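Local coordinates for capsular polysaccharide export system protein KpsC (Thermosulfurimonas dismutans, PDB 6MGB) that probably transfers Kdo in beta(2,4) linkage while building the conserved glycolipid anchor of bacterial capsules, and binds CMP, at residues 122-134 and 288-300. Numbering follows the deposited sequence.
Sequences LMDQAERALKLIR and TLLELFAAAYLLY
Leu289 opens the contact: its CD1 meets CD2 of Leu130 at 3.9 Å. In the modelled conformer of Arg134, the same Leu130 CD2 lies over the centre of one face of the guanidinium, whose NH1 hydrogen-bonds to the backbone O of Met255. Leu290 is a knob among Met123, Ala126, Glu127 and Leu130. Its CD2 touches Met123 CE at 3.5 Å and also the aliphatic CG of Glu127. Met123 is bent at both chi2 and chi3, which folds CE back over Leu290 and against Glu291 CG. Glu291 itself forms a capping box with Thr288 at the start of the helix.

Phe293 fills the next hole, among Ala126, Ala129, Leu130 and Ile133. With CG turned opposite the backbone N (chi1 171°), the Phe293 ring reaches across onto helix 120-135. Leu130 CB covers one face, a CH-pi contact 4.2 Å from the ring centroid, while Ile133 CD1 meets the edge in plane. At Ala294 the helices come close, with its CB 3.7 Å from Ala126 CB. Ala126 is itself a knob, among Leu290, Phe293, Ala294 and Leu298. Tyr297 grazes Ile133 CD1 and neighbours Gln248 and Glu252, which bind CMP. Leu298, in the wider pi-type turn, puts CD2 against Gln125 CB and CD1 against Ala129 CB. Leu299 meets Leu122 tip to tip, CD2 to CD1 at 3.7 Å.

The helix axes cross at 86° in this GT-B-clan protein. The contacts are almost wholly apolar and the knobs interlock, so van der Waals packing and apolar burial, rather than polar bonds, join the helices beside the nucleotide pocket.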
ATOM      1  N   LEU A 122     -20.934  -5.305  -6.894  1.00 31.64           N
ATOM      2  CA  LEU A 122     -19.564  -4.931  -6.559  1.00 34.12           C
ATOM      3  C   LEU A 122     -18.658  -6.156  -6.534  1.00 32.03           C
ATOM      4  O   LEU A 122     -17.547  -6.131  -7.077  1.00 30.89           O
ATOM      5  CB  LEU A 122     -19.517  -4.213  -5.209  1.00 33.06           C
ATOM      6  CG  LEU A 122     -18.097  -3.839  -4.764  1.00 36.84           C
ATOM      7  CD1 LEU A 122     -17.547  -2.703  -5.613  1.00 41.56           C
ATOM      8  CD2 LEU A 122     -18.058  -3.489  -3.295  1.00 46.86           C
ATOM      9  N   MET A 123     -19.108  -7.234  -5.891  1.00 27.63           N
ATOM     10  CA  MET A 123     -18.274  -8.423  -5.786  1.00 28.47           C
ATOM     11  C   MET A 123     -17.976  -9.014  -7.158  1.00 37.38           C
ATOM     12  O   MET A 123     -16.906  -9.600  -7.359  1.00 28.62           O
ATOM     13  CB  MET A 123     -18.950  -9.456  -4.886  1.00 34.85           C
ATOM     14  CG  MET A 123     -19.229  -8.953  -3.472  1.00 30.05           C
ATOM     15  SD  MET A 123     -17.754  -8.363  -2.610  1.00 33.92           S
ATOM     16  CE  MET A 123     -16.805  -9.872  -2.484  1.00 39.50           C
ATOM     17  N   ASP A 124     -18.897  -8.867  -8.113  1.00 34.09           N
ATOM     18  CA  ASP A 124     -18.600  -9.277  -9.482  1.00 40.53           C
ATOM     19  C   ASP A 124     -17.498  -8.413 -10.081  1.00 38.94           C
ATOM     20  O   ASP A 124     -16.569  -8.933 -10.712  1.00 39.51           O
ATOM     21  CB  ASP A 124     -19.859  -9.211 -10.347  1.00 44.57           C
ATOM     22  CG  ASP A 124     -20.854 -10.305 -10.016  1.00 61.43           C
ATOM     23  OD1 ASP A 124     -22.073 -10.046 -10.098  1.00 69.72           O
ATOM     24  OD2 ASP A 124     -20.420 -11.421  -9.660  1.00 58.24           O
ATOM     25  N   GLN A 125     -17.580  -7.093  -9.894  1.00 35.89           N
ATOM     26  CA  GLN A 125     -16.498  -6.220 -10.334  1.00 40.97           C
ATOM     27  C   GLN A 125     -15.177  -6.625  -9.696  1.00 41.99           C
ATOM     28  O   GLN A 125     -14.143  -6.681 -10.373  1.00 33.84           O
ATOM     29  CB  GLN A 125     -16.822  -4.763 -10.001  1.00 44.84           C
ATOM     30  CG  GLN A 125     -17.986  -4.181 -10.782  1.00 46.00           C
ATOM     31  CD  GLN A 125     -18.184  -2.703 -10.506  1.00 53.43           C
ATOM     32  OE1 GLN A 125     -17.475  -2.112  -9.691  1.00 54.60           O
ATOM     33  NE2 GLN A 125     -19.151  -2.098 -11.186  1.00 67.40           N
ATOM     34  N   ALA A 126     -15.190  -6.912  -8.391  1.00 31.51           N
ATOM     35  CA  ALA A 126     -13.957  -7.282  -7.702  1.00 35.08           C
ATOM     36  C   ALA A 126     -13.345  -8.541  -8.303  1.00 30.39           C
ATOM     37  O   ALA A 126     -12.126  -8.613  -8.502  1.00 26.50           O
ATOM     38  CB  ALA A 126     -14.229  -7.475  -6.210  1.00 31.96           C
ATOM     39  N   GLU A 127     -14.174  -9.545  -8.600  1.00 31.20           N
ATOM     40  CA  GLU A 127     -13.671 -10.753  -9.251  1.00 41.99           C
ATOM     41  C   GLU A 127     -13.012 -10.418 -10.583  1.00 31.79           C
ATOM     42  O   GLU A 127     -11.929 -10.923 -10.900  1.00 31.52           O
ATOM     43  CB  GLU A 127     -14.811 -11.751  -9.458  1.00 39.33           C
ATOM     44  CG  GLU A 127     -15.307 -12.411  -8.186  1.00 53.97           C
ATOM     45  CD  GLU A 127     -16.372 -13.458  -8.454  1.00 66.33           C
ATOM     46  OE1 GLU A 127     -16.644 -13.739  -9.640  1.00 68.12           O
ATOM     47  OE2 GLU A 127     -16.936 -14.000  -7.479  1.00 58.80           O
ATOM     48  N   ARG A 128     -13.657  -9.563 -11.378  1.00 30.26           N
ATOM     49  CA  ARG A 128     -13.112  -9.200 -12.683  0.52 33.96           C
ATOM     50  C   ARG A 128     -11.774  -8.487 -12.540  1.00 34.22           C
ATOM     51  O   ARG A 128     -10.798  -8.822 -13.223  1.00 33.71           O
ATOM     52  CB  ARG A 128     -14.112  -8.322 -13.437  0.52 37.81           C
ATOM     53  CG  ARG A 128     -15.152  -9.098 -14.231  0.52 47.79           C
ATOM     54  CD  ARG A 128     -16.521  -8.439 -14.144  0.52 49.31           C
ATOM     55  NE  ARG A 128     -16.480  -7.017 -14.476  0.52 45.39           N
ATOM     56  CZ  ARG A 128     -17.460  -6.157 -14.215  0.52 41.59           C
ATOM     57  NH1 ARG A 128     -18.568  -6.567 -13.611  0.52 40.28           N
ATOM     58  NH2 ARG A 128     -17.333  -4.882 -14.554  0.52 39.76           N
ATOM     59  N   ALA A 129     -11.710  -7.491 -11.654  1.00 27.13           N
ATOM     60  CA  ALA A 129     -10.475  -6.733 -11.486  1.00 30.38           C
ATOM     61  C   ALA A 129      -9.356  -7.618 -10.953  1.00 31.81           C
ATOM     62  O   ALA A 129      -8.206  -7.513 -11.395  1.00 28.65           O
ATOM     63  CB  ALA A 129     -10.715  -5.547 -10.553  1.00 30.57           C
ATOM     64  N   LEU A 130      -9.675  -8.501 -10.005  1.00 26.95           N
ATOM     65  CA  LEU A 130      -8.655  -9.379  -9.442  1.00 30.89           C
ATOM     66  C   LEU A 130      -8.084 -10.309 -10.507  1.00 33.39           C
ATOM     67  O   LEU A 130      -6.866 -10.510 -10.577  1.00 32.06           O
ATOM     68  CB  LEU A 130      -9.243 -10.178  -8.279  1.00 26.78           C
ATOM     69  CG  LEU A 130      -8.310 -11.153  -7.558  1.00 32.27           C
ATOM     70  CD1 LEU A 130      -7.106 -10.434  -6.959  1.00 36.12           C
ATOM     71  CD2 LEU A 130      -9.079 -11.897  -6.477  1.00 36.26           C
ATOM     72  N   LYS A 131      -8.945 -10.878 -11.353  1.00 29.03           N
ATOM     73  CA  LYS A 131      -8.458 -11.759 -12.408  1.00 32.67           C
ATOM     74  C   LYS A 131      -7.548 -11.009 -13.374  1.00 28.14           C
ATOM     75  O   LYS A 131      -6.494 -11.520 -13.768  1.00 33.75           O
ATOM     76  CB  LYS A 131      -9.633 -12.389 -13.158  1.00 37.64           C
ATOM     77  CG  LYS A 131      -9.207 -13.259 -14.332  1.00 49.97           C
ATOM     78  CD  LYS A 131     -10.388 -13.940 -15.001  1.00 49.57           C
ATOM     79  CE  LYS A 131      -9.969 -14.593 -16.310  1.00 58.39           C
ATOM     80  NZ  LYS A 131      -8.797 -15.499 -16.141  1.00 58.77           N
ATOM     81  N   LEU A 132      -7.940  -9.795 -13.770  1.00 31.42           N
ATOM     82  CA  LEU A 132      -7.114  -9.016 -14.687  1.00 34.07           C
ATOM     83  C   LEU A 132      -5.751  -8.711 -14.077  1.00 31.15           C
ATOM     84  O   LEU A 132      -4.722  -8.806 -14.756  1.00 30.00           O
ATOM     85  CB  LEU A 132      -7.835  -7.721 -15.067  1.00 31.04           C
ATOM     86  CG  LEU A 132      -8.994  -7.853 -16.061  1.00 38.53           C
ATOM     87  CD1 LEU A 132      -9.826  -6.581 -16.085  1.00 33.51           C
ATOM     88  CD2 LEU A 132      -8.479  -8.171 -17.459  1.00 39.74           C
ATOM     89  N   ILE A 133      -5.722  -8.346 -12.794  1.00 31.15           N
ATOM     90  CA  ILE A 133      -4.457  -8.028 -12.136  1.00 29.88           C
ATOM     91  C   ILE A 133      -3.565  -9.261 -12.071  1.00 32.02           C
ATOM     92  O   ILE A 133      -2.353  -9.182 -12.300  1.00 28.49           O
ATOM     93  CB  ILE A 133      -4.721  -7.436 -10.740  1.00 22.08           C
ATOM     94  CG1 ILE A 133      -5.308  -6.028 -10.876  1.00 26.32           C
ATOM     95  CG2 ILE A 133      -3.443  -7.403  -9.908  1.00 27.92           C
ATOM     96  CD1 ILE A 133      -5.864  -5.457  -9.588  1.00 31.58           C
ATOM     97  N   ARG A 134      -4.146 -10.418 -11.750  1.00 30.76           N
ATOM     98  CA  ARG A 134      -3.374 -11.656 -11.708  0.54 38.13           C
ATOM     99  C   ARG A 134      -2.861 -12.029 -13.092  1.00 41.85           C
ATOM    100  O   ARG A 134      -1.676 -12.338 -13.271  1.00 34.05           O
ATOM    101  CB  ARG A 134      -4.233 -12.788 -11.142  0.54 38.74           C
ATOM    102  CG  ARG A 134      -4.559 -12.669  -9.664  0.54 39.06           C
ATOM    103  CD  ARG A 134      -5.647 -13.659  -9.271  0.54 43.94           C
ATOM    104  NE  ARG A 134      -5.803 -13.776  -7.825  0.54 33.76           N
ATOM    105  CZ  ARG A 134      -6.763 -14.478  -7.230  0.54 36.59           C
ATOM    106  NH1 ARG A 134      -6.823 -14.531  -5.906  0.54 30.67           N
ATOM    107  NH2 ARG A 134      -7.668 -15.124  -7.954  0.54 47.06           N
ATOM    108  N   THR A 288     -13.055 -12.375   3.681  1.00 29.93           N
ATOM    109  CA  THR A 288     -12.450 -13.162   2.622  1.00 34.36           C
ATOM    110  C   THR A 288     -11.468 -12.303   1.832  1.00 27.96           C
ATOM    111  O   THR A 288     -11.491 -11.071   1.892  1.00 26.64           O
ATOM    112  CB  THR A 288     -13.513 -13.713   1.670  1.00 33.07           C
ATOM    113  OG1 THR A 288     -14.112 -12.631   0.947  1.00 29.64           O
ATOM    114  CG2 THR A 288     -14.592 -14.473   2.434  1.00 40.58           C
ATOM    115  N   LEU A 289     -10.600 -12.975   1.074  1.00 30.60           N
ATOM    116  CA  LEU A 289      -9.658 -12.253   0.227  1.00 33.84           C
ATOM    117  C   LEU A 289     -10.400 -11.355  -0.754  1.00 28.94           C
ATOM    118  O   LEU A 289     -10.045 -10.184  -0.935  1.00 27.15           O
ATOM    119  CB  LEU A 289      -8.758 -13.243  -0.515  1.00 30.44           C
ATOM    120  CG  LEU A 289      -7.595 -12.688  -1.355  1.00 32.43           C
ATOM    121  CD1 LEU A 289      -8.048 -12.185  -2.726  1.00 49.72           C
ATOM    122  CD2 LEU A 289      -6.842 -11.587  -0.613  1.00 31.44           C
ATOM    123  N   LEU A 290     -11.443 -11.886  -1.393  1.00 26.39           N
ATOM    124  CA  LEU A 290     -12.197 -11.087  -2.352  1.00 27.37           C
ATOM    125  C   LEU A 290     -12.808  -9.861  -1.686  1.00 28.19           C
ATOM    126  O   LEU A 290     -12.786  -8.763  -2.253  1.00 26.39           O
ATOM    127  CB  LEU A 290     -13.282 -11.942  -3.006  1.00 29.57           C
ATOM    128  CG  LEU A 290     -14.006 -11.299  -4.191  1.00 43.94           C
ATOM    129  CD1 LEU A 290     -13.047 -11.068  -5.349  1.00 37.64           C
ATOM    130  CD2 LEU A 290     -15.177 -12.160  -4.633  1.00 49.15           C
ATOM    131  N   GLU A 291     -13.344 -10.022  -0.475  1.00 23.07           N
ATOM    132  CA  GLU A 291     -13.931  -8.884   0.226  1.00 26.49           C
ATOM    133  C   GLU A 291     -12.867  -7.859   0.592  1.00 34.84           C
ATOM    134  O   GLU A 291     -13.067  -6.654   0.405  1.00 26.47           O
ATOM    135  CB  GLU A 291     -14.669  -9.359   1.478  1.00 25.97           C
ATOM    136  CG  GLU A 291     -15.968 -10.097   1.191  1.00 25.54           C
ATOM    137  CD  GLU A 291     -16.596 -10.683   2.442  1.00 39.39           C
ATOM    138  OE1 GLU A 291     -15.874 -10.863   3.446  1.00 36.63           O
ATOM    139  OE2 GLU A 291     -17.811 -10.964   2.420  1.00 42.26           O
ATOM    140  N   LEU A 292     -11.730  -8.321   1.114  1.00 23.07           N
ATOM    141  CA  LEU A 292     -10.636  -7.414   1.445  1.00 21.68           C
ATOM    142  C   LEU A 292     -10.158  -6.669   0.205  1.00 25.47           C
ATOM    143  O   LEU A 292      -9.954  -5.451   0.234  1.00 23.36           O
ATOM    144  CB  LEU A 292      -9.494  -8.206   2.080  1.00 29.29           C
ATOM    145  CG  LEU A 292      -8.215  -7.453   2.445  1.00 53.29           C
ATOM    146  CD1 LEU A 292      -8.513  -6.217   3.271  1.00 30.55           C
ATOM    147  CD2 LEU A 292      -7.285  -8.384   3.202  1.00 45.51           C
ATOM    148  N   PHE A 293      -9.982  -7.393  -0.901  1.00 26.26           N
ATOM    149  CA  PHE A 293      -9.554  -6.765  -2.146  1.00 27.54           C
ATOM    150  C   PHE A 293     -10.577  -5.747  -2.637  1.00 32.22           C
ATOM    151  O   PHE A 293     -10.209  -4.656  -3.091  1.00 27.07           O
ATOM    152  CB  PHE A 293      -9.312  -7.843  -3.203  1.00 22.86           C
ATOM    153  CG  PHE A 293      -9.081  -7.302  -4.583  1.00 22.61           C
ATOM    154  CD1 PHE A 293      -7.827  -6.861  -4.968  1.00 25.18           C
ATOM    155  CD2 PHE A 293     -10.118  -7.242  -5.500  1.00 30.00           C
ATOM    156  CE1 PHE A 293      -7.614  -6.366  -6.237  1.00 27.25           C
ATOM    157  CE2 PHE A 293      -9.910  -6.749  -6.773  1.00 28.52           C
ATOM    158  CZ  PHE A 293      -8.658  -6.309  -7.142  1.00 27.51           C
ATOM    159  N   ALA A 294     -11.867  -6.082  -2.560  1.00 23.64           N
ATOM    160  CA  ALA A 294     -12.902  -5.173  -3.043  1.00 21.58           C
ATOM    161  C   ALA A 294     -12.846  -3.837  -2.311  1.00 20.97           C
ATOM    162  O   ALA A 294     -12.861  -2.770  -2.936  1.00 22.85           O
ATOM    163  CB  ALA A 294     -14.279  -5.816  -2.880  1.00 24.98           C
ATOM    164  N   ALA A 295     -12.783  -3.872  -0.980  1.00 23.78           N
ATOM    165  CA  ALA A 295     -12.720  -2.632  -0.215  1.00 28.64           C
ATOM    166  C   ALA A 295     -11.402  -1.901  -0.453  1.00 24.82           C
ATOM    167  O   ALA A 295     -11.386  -0.684  -0.675  1.00 24.49           O
ATOM    168  CB  ALA A 295     -12.905  -2.927   1.273  1.00 26.02           C
ATOM    169  N   ALA A 296     -10.286  -2.630  -0.418  1.00 21.73           N
ATOM    170  CA  ALA A 296      -8.979  -1.982  -0.422  1.00 23.46           C
ATOM    171  C   ALA A 296      -8.631  -1.413  -1.793  1.00 23.82           C
ATOM    172  O   ALA A 296      -8.053  -0.323  -1.888  1.00 23.57           O
ATOM    173  CB  ALA A 296      -7.904  -2.968   0.032  1.00 23.94           C
ATOM    174  N   TYR A 297      -8.957  -2.134  -2.867  1.00 26.42           N
ATOM    175  CA  TYR A 297      -8.531  -1.733  -4.204  1.00 23.20           C
ATOM    176  C   TYR A 297      -9.633  -1.084  -5.034  1.00 24.69           C
ATOM    177  O   TYR A 297      -9.332  -0.226  -5.869  1.00 26.75           O
ATOM    178  CB  TYR A 297      -7.968  -2.942  -4.965  1.00 24.81           C
ATOM    179  CG  TYR A 297      -6.479  -3.184  -4.747  1.00 25.68           C
ATOM    180  CD1 TYR A 297      -5.941  -3.238  -3.465  1.00 27.31           C
ATOM    181  CD2 TYR A 297      -5.617  -3.373  -5.824  1.00 26.33           C
ATOM    182  CE1 TYR A 297      -4.590  -3.462  -3.263  1.00 26.10           C
ATOM    183  CE2 TYR A 297      -4.264  -3.599  -5.629  1.00 25.87           C
ATOM    184  CZ  TYR A 297      -3.757  -3.642  -4.347  1.00 26.95           C
ATOM    185  OH  TYR A 297      -2.413  -3.863  -4.138  1.00 30.23           O
ATOM    186  N   LEU A 298     -10.899  -1.456  -4.837  1.00 26.23           N
ATOM    187  CA  LEU A 298     -11.975  -0.862  -5.627  1.00 23.92           C
ATOM    188  C   LEU A 298     -12.596   0.360  -4.951  1.00 29.19           C
ATOM    189  O   LEU A 298     -12.744   1.411  -5.583  1.00 31.22           O
ATOM    190  CB  LEU A 298     -13.056  -1.907  -5.922  1.00 26.02           C
ATOM    191  CG  LEU A 298     -12.881  -2.695  -7.223  1.00 29.17           C
ATOM    192  CD1 LEU A 298     -11.726  -3.679  -7.117  1.00 30.11           C
ATOM    193  CD2 LEU A 298     -14.170  -3.413  -7.593  1.00 30.58           C
ATOM    194  N   LEU A 299     -12.961   0.244  -3.674  1.00 23.51           N
ATOM    195  CA  LEU A 299     -13.699   1.305  -2.992  1.00 26.19           C
ATOM    196  C   LEU A 299     -12.797   2.371  -2.381  1.00 25.08           C
ATOM    197  O   LEU A 299     -13.113   3.565  -2.453  1.00 22.48           O
ATOM    198  CB  LEU A 299     -14.573   0.708  -1.888  1.00 24.32           C
ATOM    199  CG  LEU A 299     -15.578  -0.373  -2.294  1.00 37.93           C
ATOM    200  CD1 LEU A 299     -16.472  -0.720  -1.113  1.00 34.11           C
ATOM    201  CD2 LEU A 299     -16.412   0.061  -3.491  1.00 43.99           C
ATOM    202  N   TYR A 300     -11.681   1.962  -1.770  1.00 23.50           N
ATOM    203  CA  TYR A 300     -10.911   2.885  -0.940  1.00 21.32           C
ATOM    204  C   TYR A 300     -10.172   3.927  -1.773  1.00 37.92           C
ATOM    205  O   TYR A 300     -10.301   5.126  -1.476  1.00 24.13           O
ATOM    206  CB  TYR A 300      -9.974   2.075  -0.036  1.00 25.86           C
ATOM    207  CG  TYR A 300      -9.112   2.839   0.943  1.00 19.79           C
ATOM    208  CD1 TYR A 300      -9.663   3.705   1.883  1.00 22.70           C
ATOM    209  CD2 TYR A 300      -7.735   2.641   0.965  1.00 26.40           C
ATOM    210  CE1 TYR A 300      -8.857   4.378   2.789  1.00 22.69           C
ATOM    211  CE2 TYR A 300      -6.928   3.304   1.861  1.00 24.13           C
ATOM    212  CZ  TYR A 300      -7.490   4.170   2.772  1.00 22.53           C
ATOM    213  OH  TYR A 300      -6.676   4.826   3.670  1.00 22.31           O
TER